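Local coordinates for protein galactose mutarotase related enzyme (Lactobacillus acidophilus, PDB 3DCD) that probably binds carbohydrate and may act as an isomerase on sugars, in the manner of galactose mutarotase, although its exact function is not established, at residues N182-A187 with I206-G211; V170-P173 with S178-W181; N114-L117 with L122-N125; E82-T87 with E110-Y115. One frame throughout, in Å; residues are numbered along the deposited sequence.

Contact 1 of 4, residues N182-A187 with I206-G211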
loop_
_atom_site.group_PDB
_atom_site.type_symbol
_atom_site.label_atom_id
_atom_site.label_comp_id
_atom_site.label_asym_id
_atom_site.label_seq_id
_atom_site.Cartn_x
_atom_site.Cartn_y
_atom_site.Cartn_z
ATOM N N ASN A 182 -19.093 -11.750 -7.763
ATOM C CA ASN A 182 -20.541 -11.574 -7.940
ATOM C C ASN A 182 -21.249 -10.902 -6.780
ATOM O O ASN A 182 -22.437 -10.574 -6.873
ATOM C CB ASN A 182 -21.223 -12.890 -8.313
ATOM C CG ASN A 182 -21.006 -13.264 -9.782
ATOM O OD1 ASN A 182 -21.030 -14.454 -10.140
ATOM N ND2 ASN A 182 -20.809 -12.258 -10.640
ATOM N N ASN A 183 -20.509 -10.696 -5.694
ATOM C CA ASN A 183 -21.014 -9.970 -4.544
ATOM C C ASN A 183 -20.519 -8.529 -4.418
ATOM O O ASN A 183 -20.647 -7.917 -3.361
ATOM C CB ASN A 183 -20.782 -10.784 -3.265
ATOM C CG ASN A 183 -21.760 -11.928 -3.142
ATOM O OD1 ASN A 183 -22.909 -11.806 -3.569
ATOM N ND2 ASN A 183 -21.316 -13.049 -2.580
ATOM N N ARG A 184 -19.971 -7.981 -5.496
ATOM C CA ARG A 184 -19.675 -6.545 -5.530
ATOM C C ARG A 184 -20.971 -5.800 -5.252
ATOM O O ARG A 184 -22.048 -6.215 -5.723
ATOM C CB ARG A 184 -19.155 -6.138 -6.896
ATOM C CG ARG A 184 -17.671 -6.399 -7.095
ATOM C CD ARG A 184 -17.299 -6.294 -8.567
ATOM N NE ARG A 184 -17.376 -4.927 -9.096
ATOM C CZ ARG A 184 -18.252 -4.510 -10.019
ATOM N NH1 ARG A 184 -19.160 -5.345 -10.531
ATOM N NH2 ARG A 184 -18.219 -3.249 -10.432
ATOM N N SER A 185 -20.891 -4.730 -4.466
ATOM C CA SER A 185 -22.089 -3.966 -4.108
ATOM C C SER A 185 -21.688 -2.536 -3.808
ATOM O O SER A 185 -20.547 -2.301 -3.408
ATOM C CB SER A 185 -22.784 -4.587 -2.894
ATOM O OG SER A 185 -21.989 -4.448 -1.722
ATOM N N LEU A 186 -22.617 -1.587 -3.985
ATOM C CA LEU A 186 -22.355 -0.192 -3.609
ATOM C C LEU A 186 -22.287 -0.065 -2.096
ATOM O O LEU A 186 -23.188 -0.544 -1.379
ATOM C CB LEU A 186 -23.429 0.759 -4.176
ATOM C CG LEU A 186 -23.255 1.169 -5.651
ATOM C CD1 LEU A 186 -24.503 1.863 -6.190
ATOM C CD2 LEU A 186 -22.051 2.084 -5.872
ATOM N N ALA A 187 -21.233 0.583 -1.614
ATOM C CA ALA A 187 -20.972 0.684 -0.171
ATOM C C ALA A 187 -21.111 2.127 0.333
ATOM O O ALA A 187 -20.890 3.063 -0.438
ATOM C CB ALA A 187 -19.569 0.145 0.145
ATOM N N ILE A 206 -12.312 -3.567 0.081
ATOM C CA ILE A 206 -11.726 -3.162 -1.190
ATOM C C ILE A 206 -12.708 -2.302 -1.938
ATOM O O ILE A 206 -13.816 -2.764 -2.222
ATOM C CB ILE A 206 -11.335 -4.394 -2.083
ATOM C CG1 ILE A 206 -10.337 -5.298 -1.346
ATOM C CG2 ILE A 206 -10.773 -3.918 -3.439
ATOM C CD1 ILE A 206 -10.043 -6.638 -2.051
ATOM N N TYR A 207 -12.295 -1.067 -2.252
ATOM C CA TYR A 207 -13.170 -0.116 -2.942
ATOM C C TYR A 207 -12.651 0.232 -4.328
ATOM O O TYR A 207 -11.461 0.478 -4.520
ATOM C CB TYR A 207 -13.399 1.150 -2.097
ATOM C CG TYR A 207 -13.982 0.844 -0.729
ATOM C CD1 TYR A 207 -15.319 0.479 -0.583
ATOM C CD2 TYR A 207 -13.174 0.880 0.418
ATOM C CE1 TYR A 207 -15.844 0.182 0.670
ATOM C CE2 TYR A 207 -13.688 0.580 1.673
ATOM C CZ TYR A 207 -15.024 0.255 1.792
ATOM O OH TYR A 207 -15.528 -0.039 3.036
ATOM N N GLU A 208 -13.565 0.197 -5.296
ATOM C CA GLU A 208 -13.288 0.614 -6.652
ATOM C C GLU A 208 -13.253 2.133 -6.657
ATOM O O GLU A 208 -14.213 2.773 -6.228
ATOM C CB GLU A 208 -14.387 0.090 -7.586
ATOM C CG GLU A 208 -14.315 -1.446 -7.786
ATOM C CD GLU A 208 -15.338 -1.981 -8.776
ATOM O OE1 GLU A 208 -16.201 -1.197 -9.255
ATOM O OE2 GLU A 208 -15.279 -3.195 -9.068
ATOM N N LEU A 209 -12.138 2.691 -7.131
ATOM C CA LEU A 209 -11.945 4.136 -7.208
ATOM C C LEU A 209 -12.068 4.634 -8.644
ATOM O O LEU A 209 -11.809 3.885 -9.591
ATOM C CB LEU A 209 -10.573 4.516 -6.656
ATOM C CG LEU A 209 -10.340 4.168 -5.183
ATOM C CD1 LEU A 209 -8.950 4.572 -4.734
ATOM C CD2 LEU A 209 -11.377 4.865 -4.315
ATOM N N ARG A 210 -12.480 5.891 -8.779
ATOM C CA ARG A 210 -12.640 6.531 -10.067
ATOM C C ARG A 210 -11.995 7.914 -9.985
ATOM O O ARG A 210 -12.041 8.552 -8.918
ATOM C CB ARG A 210 -14.138 6.661 -10.378
ATOM C CG ARG A 210 -14.884 5.320 -10.488
ATOM C CD ARG A 210 -16.391 5.536 -10.707
ATOM N NE ARG A 210 -16.637 6.343 -11.908
ATOM C CZ ARG A 210 -16.564 5.894 -13.154
ATOM N NH1 ARG A 210 -16.289 4.614 -13.396
ATOM N NH2 ARG A 210 -16.787 6.731 -14.159
ATOM N N GLY A 211 -11.423 8.381 -11.100
ATOM C CA GLY A 211 -10.799 9.706 -11.179
ATOM C C GLY A 211 -9.486 9.780 -10.410
ATOM O O GLY A 211 -8.948 8.751 -9.987
#

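Contact 2 of 4, residues V170-P173 with S178-W181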
loop_
_atom_site.group_PDB
_atom_site.type_symbol
_atom_site.label_atom_id
_atom_site.label_comp_id
_atom_site.label_asym_id
_atom_site.label_seq_id
_atom_site.Cartn_x
_atom_site.Cartn_y
_atom_site.Cartn_z
ATOM N N VAL A 170 -18.244 1.059 -5.177
ATOM C CA VAL A 170 -18.434 -0.391 -5.220
ATOM C C VAL A 170 -17.379 -1.047 -4.337
ATOM O O VAL A 170 -16.186 -0.755 -4.482
ATOM C CB VAL A 170 -18.321 -0.936 -6.655
ATOM C CG1 VAL A 170 -18.471 -2.456 -6.671
ATOM C CG2 VAL A 170 -19.385 -0.289 -7.556
ATOM N N ARG A 171 -17.820 -1.888 -3.402
ATOM C CA ARG A 171 -16.895 -2.721 -2.620
ATOM C C ARG A 171 -16.776 -4.081 -3.284
ATOM O O ARG A 171 -17.790 -4.665 -3.696
ATOM C CB ARG A 171 -17.415 -2.938 -1.192
ATOM C CG ARG A 171 -16.464 -3.772 -0.311
ATOM C CD ARG A 171 -17.158 -4.257 0.948
ATOM N NE ARG A 171 -16.449 -5.398 1.546
ATOM C CZ ARG A 171 -16.763 -5.913 2.728
ATOM N NH1 ARG A 171 -17.769 -5.397 3.426
ATOM N NH2 ARG A 171 -16.075 -6.930 3.215
ATOM N N ILE A 172 -15.552 -4.600 -3.362
ATOM C CA ILE A 172 -15.325 -5.957 -3.841
ATOM C C ILE A 172 -14.987 -6.839 -2.652
ATOM O O ILE A 172 -13.881 -6.726 -2.108
ATOM C CB ILE A 172 -14.169 -6.037 -4.859
ATOM C CG1 ILE A 172 -14.321 -4.954 -5.950
ATOM C CG2 ILE A 172 -14.077 -7.484 -5.466
ATOM C CD1 ILE A 172 -13.106 -4.816 -6.883
ATOM N N PRO A 173 -15.915 -7.726 -2.247
ATOM C CA PRO A 173 -15.598 -8.500 -1.052
ATOM C C PRO A 173 -14.575 -9.592 -1.340
ATOM O O PRO A 173 -14.491 -10.089 -2.474
ATOM C CB PRO A 173 -16.950 -9.120 -0.638
ATOM C CG PRO A 173 -17.938 -8.714 -1.644
ATOM C CD PRO A 173 -17.226 -8.085 -2.810
ATOM N N SER A 178 -9.535 -14.567 -2.623
ATOM C CA SER A 178 -9.885 -14.223 -3.998
ATOM C C SER A 178 -11.046 -13.246 -4.006
ATOM O O SER A 178 -11.809 -13.172 -3.029
ATOM C CB SER A 178 -10.263 -15.462 -4.790
ATOM O OG SER A 178 -9.103 -16.264 -5.004
ATOM N N LEU A 179 -11.182 -12.494 -5.098
ATOM C CA LEU A 179 -12.337 -11.576 -5.248
ATOM C C LEU A 179 -13.658 -12.341 -5.440
ATOM O O LEU A 179 -13.833 -13.099 -6.410
ATOM C CB LEU A 179 -12.124 -10.555 -6.383
ATOM C CG LEU A 179 -10.787 -9.792 -6.502
ATOM C CD1 LEU A 179 -10.853 -8.773 -7.645
ATOM C CD2 LEU A 179 -10.418 -9.083 -5.198
ATOM N N ASP A 180 -14.580 -12.132 -4.506
ATOM C CA ASP A 180 -15.918 -12.687 -4.549
ATOM C C ASP A 180 -16.732 -11.803 -5.518
ATOM O O ASP A 180 -17.630 -11.034 -5.129
ATOM C CB ASP A 180 -16.493 -12.717 -3.123
ATOM C CG ASP A 180 -17.839 -13.380 -3.030
ATOM O OD1 ASP A 180 -18.226 -14.140 -3.944
ATOM O OD2 ASP A 180 -18.519 -13.132 -2.020
ATOM N N TRP A 181 -16.391 -11.925 -6.797
ATOM C CA TRP A 181 -16.793 -10.960 -7.804
ATOM C C TRP A 181 -18.295 -10.695 -7.834
ATOM O O TRP A 181 -18.723 -9.539 -7.901
ATOM C CB TRP A 181 -16.292 -11.366 -9.197
ATOM C CG TRP A 181 -16.474 -10.231 -10.156
ATOM C CD1 TRP A 181 -17.497 -10.067 -11.043
ATOM C CD2 TRP A 181 -15.647 -9.065 -10.264
ATOM N NE1 TRP A 181 -17.358 -8.863 -11.705
ATOM C CE2 TRP A 181 -16.217 -8.241 -11.257
ATOM C CE3 TRP A 181 -14.466 -8.646 -9.630
ATOM C CZ2 TRP A 181 -15.646 -7.023 -11.635
ATOM C CZ3 TRP A 181 -13.902 -7.438 -10.005
ATOM C CH2 TRP A 181 -14.498 -6.635 -10.995
#

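Contact 3 of 4, residues N114-L117 with L122-N125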
loop_
_atom_site.group_PDB
_atom_site.type_symbol
_atom_site.label_atom_id
_atom_site.label_comp_id
_atom_site.label_asym_id
_atom_site.label_seq_id
_atom_site.Cartn_x
_atom_site.Cartn_y
_atom_site.Cartn_z
ATOM N N ASN A 114 10.450 5.785 -4.970
ATOM C CA ASN A 114 10.967 7.067 -4.549
ATOM C C ASN A 114 10.098 7.607 -3.439
ATOM O O ASN A 114 8.875 7.589 -3.541
ATOM C CB ASN A 114 10.973 8.066 -5.699
ATOM C CG ASN A 114 11.248 9.497 -5.223
ATOM O OD1 ASN A 114 12.382 9.865 -4.922
ATOM N ND2 ASN A 114 10.210 10.295 -5.153
ATOM N N TYR A 115 10.750 8.088 -2.384
ATOM C CA TYR A 115 10.075 8.763 -1.285
ATOM C C TYR A 115 10.612 10.172 -1.219
ATOM O O TYR A 115 11.830 10.383 -1.261
ATOM C CB TYR A 115 10.389 8.070 0.044
ATOM C CG TYR A 115 9.831 6.680 0.152
ATOM C CD1 TYR A 115 10.639 5.568 -0.071
ATOM C CD2 TYR A 115 8.498 6.477 0.497
ATOM C CE1 TYR A 115 10.119 4.283 0.038
ATOM C CE2 TYR A 115 7.956 5.198 0.612
ATOM C CZ TYR A 115 8.774 4.108 0.386
ATOM O OH TYR A 115 8.251 2.845 0.494
ATOM N N ASN A 116 9.717 11.145 -1.111
ATOM C CA ASN A 116 10.165 12.508 -0.951
ATOM C C ASN A 116 9.236 13.338 -0.078
ATOM O O ASN A 116 8.035 13.064 -0.001
ATOM C CB ASN A 116 10.451 13.157 -2.307
ATOM C CG ASN A 116 9.213 13.505 -3.054
ATOM O OD1 ASN A 116 8.553 14.507 -2.743
ATOM N ND2 ASN A 116 8.875 12.695 -4.062
ATOM N N LEU A 117 9.820 14.332 0.591
ATOM C CA LEU A 117 9.089 15.198 1.520
ATOM C C LEU A 117 8.814 16.595 0.990
ATOM O O LEU A 117 9.658 17.202 0.323
ATOM C CB LEU A 117 9.877 15.368 2.825
ATOM C CG LEU A 117 10.046 14.133 3.690
ATOM C CD1 LEU A 117 10.951 14.423 4.863
ATOM C CD2 LEU A 117 8.677 13.679 4.163
ATOM N N LEU A 122 4.442 13.218 2.582
ATOM C CA LEU A 122 5.379 12.221 2.099
ATOM C C LEU A 122 4.788 11.541 0.859
ATOM O O LEU A 122 3.704 10.960 0.928
ATOM C CB LEU A 122 5.614 11.161 3.189
ATOM C CG LEU A 122 6.440 9.921 2.825
ATOM C CD1 LEU A 122 7.863 10.304 2.426
ATOM C CD2 LEU A 122 6.470 8.989 4.060
ATOM N N GLU A 123 5.516 11.608 -0.252
ATOM C CA GLU A 123 5.164 10.879 -1.461
ATOM C C GLU A 123 5.820 9.507 -1.466
ATOM O O GLU A 123 6.975 9.364 -1.039
ATOM C CB GLU A 123 5.638 11.646 -2.696
ATOM C CG GLU A 123 4.931 12.955 -2.927
ATOM C CD GLU A 123 5.318 13.610 -4.252
ATOM O OE1 GLU A 123 6.267 13.138 -4.935
ATOM O OE2 GLU A 123 4.670 14.614 -4.598
ATOM N N GLU A 124 5.086 8.520 -1.971
ATOM C CA GLU A 124 5.638 7.194 -2.265
ATOM C C GLU A 124 5.348 6.949 -3.739
ATOM O O GLU A 124 4.205 6.720 -4.123
ATOM C CB GLU A 124 4.976 6.127 -1.398
ATOM C CG GLU A 124 5.381 4.674 -1.765
ATOM C CD GLU A 124 4.920 3.656 -0.716
ATOM O OE1 GLU A 124 4.682 4.039 0.457
ATOM O OE2 GLU A 124 4.799 2.465 -1.065
ATOM N N ASN A 125 6.385 7.045 -4.571
ATOM C CA ASN A 125 6.188 7.069 -6.020
ATOM C C ASN A 125 6.777 5.817 -6.626
ATOM O O ASN A 125 7.914 5.452 -6.314
ATOM C CB ASN A 125 6.873 8.290 -6.653
ATOM C CG ASN A 125 6.417 9.615 -6.046
ATOM O OD1 ASN A 125 7.238 10.460 -5.662
ATOM N ND2 ASN A 125 5.120 9.803 -5.969
#

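Contact 4 of 4, residues E82-T87 with E110-Y115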
loop_
_atom_site.group_PDB
_atom_site.type_symbol
_atom_site.label_atom_id
_atom_site.label_comp_id
_atom_site.label_asym_id
_atom_site.label_seq_id
_atom_site.Cartn_x
_atom_site.Cartn_y
_atom_site.Cartn_z
ATOM N N GLU A 82 18.765 -1.327 -4.136
ATOM C CA GLU A 82 19.896 -0.400 -4.141
ATOM C C GLU A 82 19.409 1.022 -3.868
ATOM O O GLU A 82 18.289 1.387 -4.254
ATOM C CB GLU A 82 20.627 -0.427 -5.486
ATOM C CG GLU A 82 21.237 -1.801 -5.899
ATOM C CD GLU A 82 22.165 -2.424 -4.848
ATOM O OE1 GLU A 82 23.194 -1.806 -4.487
ATOM O OE2 GLU A 82 21.873 -3.559 -4.401
ATOM N N VAL A 83 20.237 1.822 -3.206
ATOM C CA VAL A 83 19.931 3.246 -3.039
ATOM C C VAL A 83 20.551 4.008 -4.212
ATOM O O VAL A 83 21.777 4.190 -4.290
ATOM C CB VAL A 83 20.403 3.820 -1.671
ATOM C CG1 VAL A 83 20.120 5.336 -1.595
ATOM C CG2 VAL A 83 19.716 3.098 -0.527
ATOM N N GLU A 84 19.691 4.438 -5.124
ATOM C CA GLU A 84 20.130 5.095 -6.352
ATOM C C GLU A 84 20.472 6.571 -6.156
ATOM O O GLU A 84 21.397 7.096 -6.800
ATOM C CB GLU A 84 19.054 4.953 -7.443
ATOM C CG GLU A 84 19.546 5.452 -8.800
ATOM C CD GLU A 84 18.568 5.213 -9.918
ATOM O OE1 GLU A 84 17.377 5.553 -9.767
ATOM O OE2 GLU A 84 19.009 4.696 -10.968
ATOM N N ASN A 85 19.700 7.234 -5.291
ATOM C CA ASN A 85 19.836 8.665 -5.030
ATOM C C ASN A 85 19.343 8.919 -3.603
ATOM O O ASN A 85 18.356 8.327 -3.189
ATOM C CB ASN A 85 18.997 9.455 -6.039
ATOM C CG ASN A 85 19.087 10.964 -5.833
ATOM O OD1 ASN A 85 20.014 11.619 -6.319
ATOM N ND2 ASN A 85 18.104 11.523 -5.140
ATOM N N HIS A 86 20.041 9.768 -2.846
ATOM C CA HIS A 86 19.610 10.083 -1.480
ATOM C C HIS A 86 20.061 11.490 -1.107
ATOM O O HIS A 86 21.251 11.745 -1.004
ATOM C CB HIS A 86 20.182 9.057 -0.491
ATOM C CG HIS A 86 19.747 9.257 0.931
ATOM N ND1 HIS A 86 20.487 8.798 2.001
ATOM C CD2 HIS A 86 18.656 9.862 1.461
ATOM C CE1 HIS A 86 19.870 9.108 3.128
ATOM N NE2 HIS A 86 18.752 9.747 2.827
ATOM N N THR A 87 19.096 12.396 -0.959
ATOM C CA THR A 87 19.351 13.763 -0.496
ATOM C C THR A 87 18.529 13.988 0.789
ATOM O O THR A 87 17.847 13.067 1.252
ATOM C CB THR A 87 18.999 14.814 -1.573
ATOM O OG1 THR A 87 17.630 14.662 -1.956
ATOM C CG2 THR A 87 19.890 14.651 -2.812
ATOM N N GLU A 110 13.236 -2.533 -14.358
ATOM C CA GLU A 110 13.787 -1.654 -13.336
ATOM C C GLU A 110 12.595 -1.143 -12.533
ATOM O O GLU A 110 11.701 -0.518 -13.094
ATOM C CB GLU A 110 14.552 -0.480 -13.966
ATOM C CG GLU A 110 15.822 -0.876 -14.722
ATOM C CD GLU A 110 16.561 0.320 -15.333
ATOM O OE1 GLU A 110 16.015 1.452 -15.338
ATOM O OE2 GLU A 110 17.687 0.122 -15.807
ATOM N N PHE A 111 12.577 -1.421 -11.228
ATOM C CA PHE A 111 11.500 -0.967 -10.337
ATOM C C PHE A 111 12.064 0.022 -9.327
ATOM O O PHE A 111 12.928 -0.339 -8.528
ATOM C CB PHE A 111 10.880 -2.158 -9.595
ATOM C CG PHE A 111 9.763 -1.776 -8.624
ATOM C CD1 PHE A 111 8.843 -0.785 -8.947
ATOM C CD2 PHE A 111 9.618 -2.459 -7.408
ATOM C CE1 PHE A 111 7.784 -0.432 -8.046
ATOM C CE2 PHE A 111 8.579 -2.143 -6.516
ATOM C CZ PHE A 111 7.654 -1.132 -6.835
ATOM N N ARG A 112 11.566 1.255 -9.368
ATOM C CA ARG A 112 12.046 2.305 -8.484
ATOM C C ARG A 112 10.941 2.747 -7.530
ATOM O O ARG A 112 9.808 2.982 -7.953
ATOM C CB ARG A 112 12.551 3.503 -9.297
ATOM C CG ARG A 112 13.928 3.294 -9.921
ATOM C CD ARG A 112 14.293 4.476 -10.830
ATOM N NE ARG A 112 15.623 4.312 -11.399
ATOM C CZ ARG A 112 15.873 3.619 -12.509
ATOM N NH1 ARG A 112 14.883 3.039 -13.182
ATOM N NH2 ARG A 112 17.111 3.512 -12.946
ATOM N N VAL A 113 11.283 2.838 -6.246
ATOM C CA VAL A 113 10.405 3.398 -5.232
ATOM C C VAL A 113 11.083 4.653 -4.698
ATOM O O VAL A 113 12.168 4.602 -4.095
ATOM C CB VAL A 113 10.096 2.389 -4.068
ATOM C CG1 VAL A 113 9.137 3.018 -3.063
ATOM C CG2 VAL A 113 9.473 1.108 -4.630
ATOM N N ASN A 114 10.450 5.785 -4.970
ATOM C CA ASN A 114 10.967 7.067 -4.549
ATOM C C ASN A 114 10.098 7.607 -3.439
ATOM O O ASN A 114 8.875 7.589 -3.541
ATOM C CB ASN A 114 10.973 8.066 -5.699
ATOM C CG ASN A 114 11.248 9.497 -5.223
ATOM O OD1 ASN A 114 12.382 9.865 -4.922
ATOM N ND2 ASN A 114 10.210 10.295 -5.153
ATOM N N TYR A 115 10.750 8.088 -2.384
ATOM C CA TYR A 115 10.075 8.763 -1.285
ATOM C C TYR A 115 10.612 10.172 -1.219
ATOM O O TYR A 115 11.830 10.383 -1.261
ATOM C CB TYR A 115 10.389 8.070 0.044
ATOM C CG TYR A 115 9.831 6.680 0.152
ATOM C CD1 TYR A 115 10.639 5.568 -0.071
ATOM C CD2 TYR A 115 8.498 6.477 0.497
ATOM C CE1 TYR A 115 10.119 4.283 0.038
ATOM C CE2 TYR A 115 7.956 5.198 0.612
ATOM C CZ TYR A 115 8.774 4.108 0.386
ATOM O OH TYR A 115 8.251 2.845 0.494
#

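Contact 1 of 4, residues N182-A187 with I206-G211
Tyr207 and Glu208 reach across strand 169-175 to Ala187 and Arg184, joining two pieces of chain that both bond to that strand in the beta-rich fold of an aldose 1-epimerase relative. Neither piece pairs with the other directly: the nearest CA atoms, those of Ala187 and Tyr207, are 8.3 Å apart, so side chains alone carry the contact. At Tyr207 the link is apolar. The CB bond of Tyr207 does not point at Ala187, but with CG beside the backbone N (chi1 -57°) the ring extends far enough for its edge to meet the methyl, CE1 of Tyr207 lying 3.8 Å from CB of Ala187. Phe161, Met163 and Ile239 also pack on this tyrosine, which is buried. At Glu208 the contact turns ionic. Its chain runs out extended beyond CG and crosses that of Arg184 at about a right angle, while Val170 and Ile172 touch its side. Arg184, bent at chi3, offers the NE side of its guanidinium and grips both carboxylate oxygens; the two planes are 27° apart. NE of Arg184 donates to OE2 of Glu208 over 2.7 Å, approaching from above the carboxylate plane. A weak extra bond also runs from NH2 of Arg184 to OE2. The companion bond, from NH2 of Arg184 to OE1 of Glu208, is 3.1 Å long: it uses the syn lone pair of OE1, which lies in the guanidinium plane, and the N-H points almost straight at it (177°).

Contact 2 of 4, residues V170-P173 with S178-W181
Ile172 sends its two branches to different partners across the hairpin of strands 169-175 and 178-179: CG2 to Leu179 and CD1 to Trp181. Its rotamer, with CG2 anti to the backbone N and CG1 anti to the carbonyl carbon (chi1 -48°), turns CG2 to the leucine and carries CD1 toward the indole. CG2 of Ile172 is 3.8 Å from CB, 4.0 Å from CD2 and 4.1 Å from CD1 of Leu179, so this one methyl touches all the side-chain carbons of the leucine. The side chains themselves are inclined to each other rather than aligned. Farther out, CD1 of Ile172 comes obliquely to the six-membered ring of Trp181, 4.2 Å from CZ3. Arg261 makes a cation-pi contact with this indole, and Tyr272 an edge-to-face one.

Backbone groups close the other end. N of Asp180 donates to O of Pro173 over 2.9 Å, a fairly straight bond (157° at the hydrogen) whose donor is tilted 20° from the carbonyl plane. CB of Asp180 is packed against the same oxygen of Pro173 at 3.4 Å, while the proline ring lies alongside, CD of Pro173 being 3.8 Å from O of Asp180. An inverse gamma turn centred on Asp180, with a weak bond from N of Trp181 to O of Leu179, leads the chain into Trp181. The Asp180 carboxylate is hydrogen-bonded through OD2 to Asn183 ND2.

The chemistry is thus divided: one backbone hydrogen bond joins the segments, and beside it Ile172 makes apolar contacts with Leu179 and Trp181, with no charge pairing between the two.

Contact 3 of 4, residues N114-L117 with L122-N125
In the beta hairpin of strands 109-118 and 121-130, Tyr115 faces Glu124 and Leu117 faces Leu122 as non-hydrogen-bonded pairs, while Asn114 with Asn125 and Asn116 with Glu123 are the hydrogen-bonded ones. The first of these rungs is the tighter: N of Asn125 is 2.7 Å from O of Asn114. The next is uneven, with N of Glu123 2.9 Å from O of Asn116 but N of Asn116 3.3 Å from O of Glu123.

On the polar face, Asn116 holds CG between the backbone N and carbonyl carbon (chi1 74°), which turns its amide across to the partner strand. There ND2 of Asn116 gives a 2.8 Å hydrogen bond to OE1 of Glu123, arriving 42° out of the carboxylate plane. The Asn114 and Asn125 amides lie side by side next to it, nearly coplanar.

On the face of Tyr115, the ring lies alongside the extended Glu124 chain: CE2 of Tyr115 is 3.5 Å from both CG and OE1 of Glu124, the oxygen being at the ring edge. The tyrosine hydroxyl reaches farther, to a hydrogen bond with Ala19 O. CD1 of Leu122 touches both CD2 of Leu117 (3.9 Å) and CB of Tyr115 (4.1 Å). Replacing Tyr115 by alanine would probably leave the aliphatic part of Glu124 without its aromatic neighbour and deprive the Ala19 carbonyl of this hydroxyl.

Strand 90-96 pairs with strand 109-118, and strand 282-292 with strand 121-130, while Ile5, Ile10, Val12 and Ile14 of strands 2-6 and 10-15 cover the face with Tyr115 and the leucines.

Contact 4 of 4, residues E82-T87 with E110-Y115
Glu84 and Arg112 form a salt bridge that spans strand 90-96, the strand lying between theirs in the large antiparallel sheet. The nearest CA atoms, those of these two residues, are 8.8 Å apart, and both side chains must stretch to meet. Glu84 has CG anti to the backbone N (chi1 -172°) and an extended chain, and Arg112 is extended from CG to NE.

The ionic contact is side-on and bidentate. NE of Arg112 donates to OE1 of Glu84 at 2.7 Å, and NH2 of Arg112 to OE2 of Glu84 at 3.0 Å. Both N-H groups point well at their oxygens, each bond having an angle of 163°. Each oxygen is met on its syn side, and the carboxylate and guanidinium are nearly coplanar, 22° apart.

A second ion pair comes from within strand 109-118. NH1 of Arg112 is bonded to OE1 of Glu110 at 2.9 Å, from above that carboxylate's plane, with a weak bond from NH2 to the same oxygen. One arginine thus serves two glutamates at different edges of its guanidinium.

In the backbone, Glu84 and Asn85 make a classic beta bulge opposite Thr92 of strand 90-96.

A leucine at Arg112 would probably cost Glu84 and Glu110 this shared cation and leave the Glu84 carboxylate freer to turn. As built, the positive charge lies between two acidic groups, whose charged oxygens OE2 of Glu84 and OE1 of Glu110 stay 6.2 Å apart. It probably helps keep both ionised, and it ties the outermost strand of the sheet to the next but one by a surface network.

In the fold
Along the chain, contact 4 opens first, contact 3 follows on the same strand 109-118, and then come contact 2 and contact 1. Contacts 3 and 4 have centres about 10 Å apart, share Asn114 and Tyr115, and belong to one end of the nine-stranded antiparallel sheet. Contacts 1 and 2 lie on the opposite side of the chain's centre, about 7 Å between centres, where strand 169-175 probably hydrogen-bonds through Arg171 to Ser185 and through Ile172 to Ile206. Between the two groups the centres are about 27 to 34 Å apart, with no touch. Contacts 2 and 3 are hairpins, contacts 1 and 4 bridge over a strand, and each group joins strands in a separate region of one beta-rich chain.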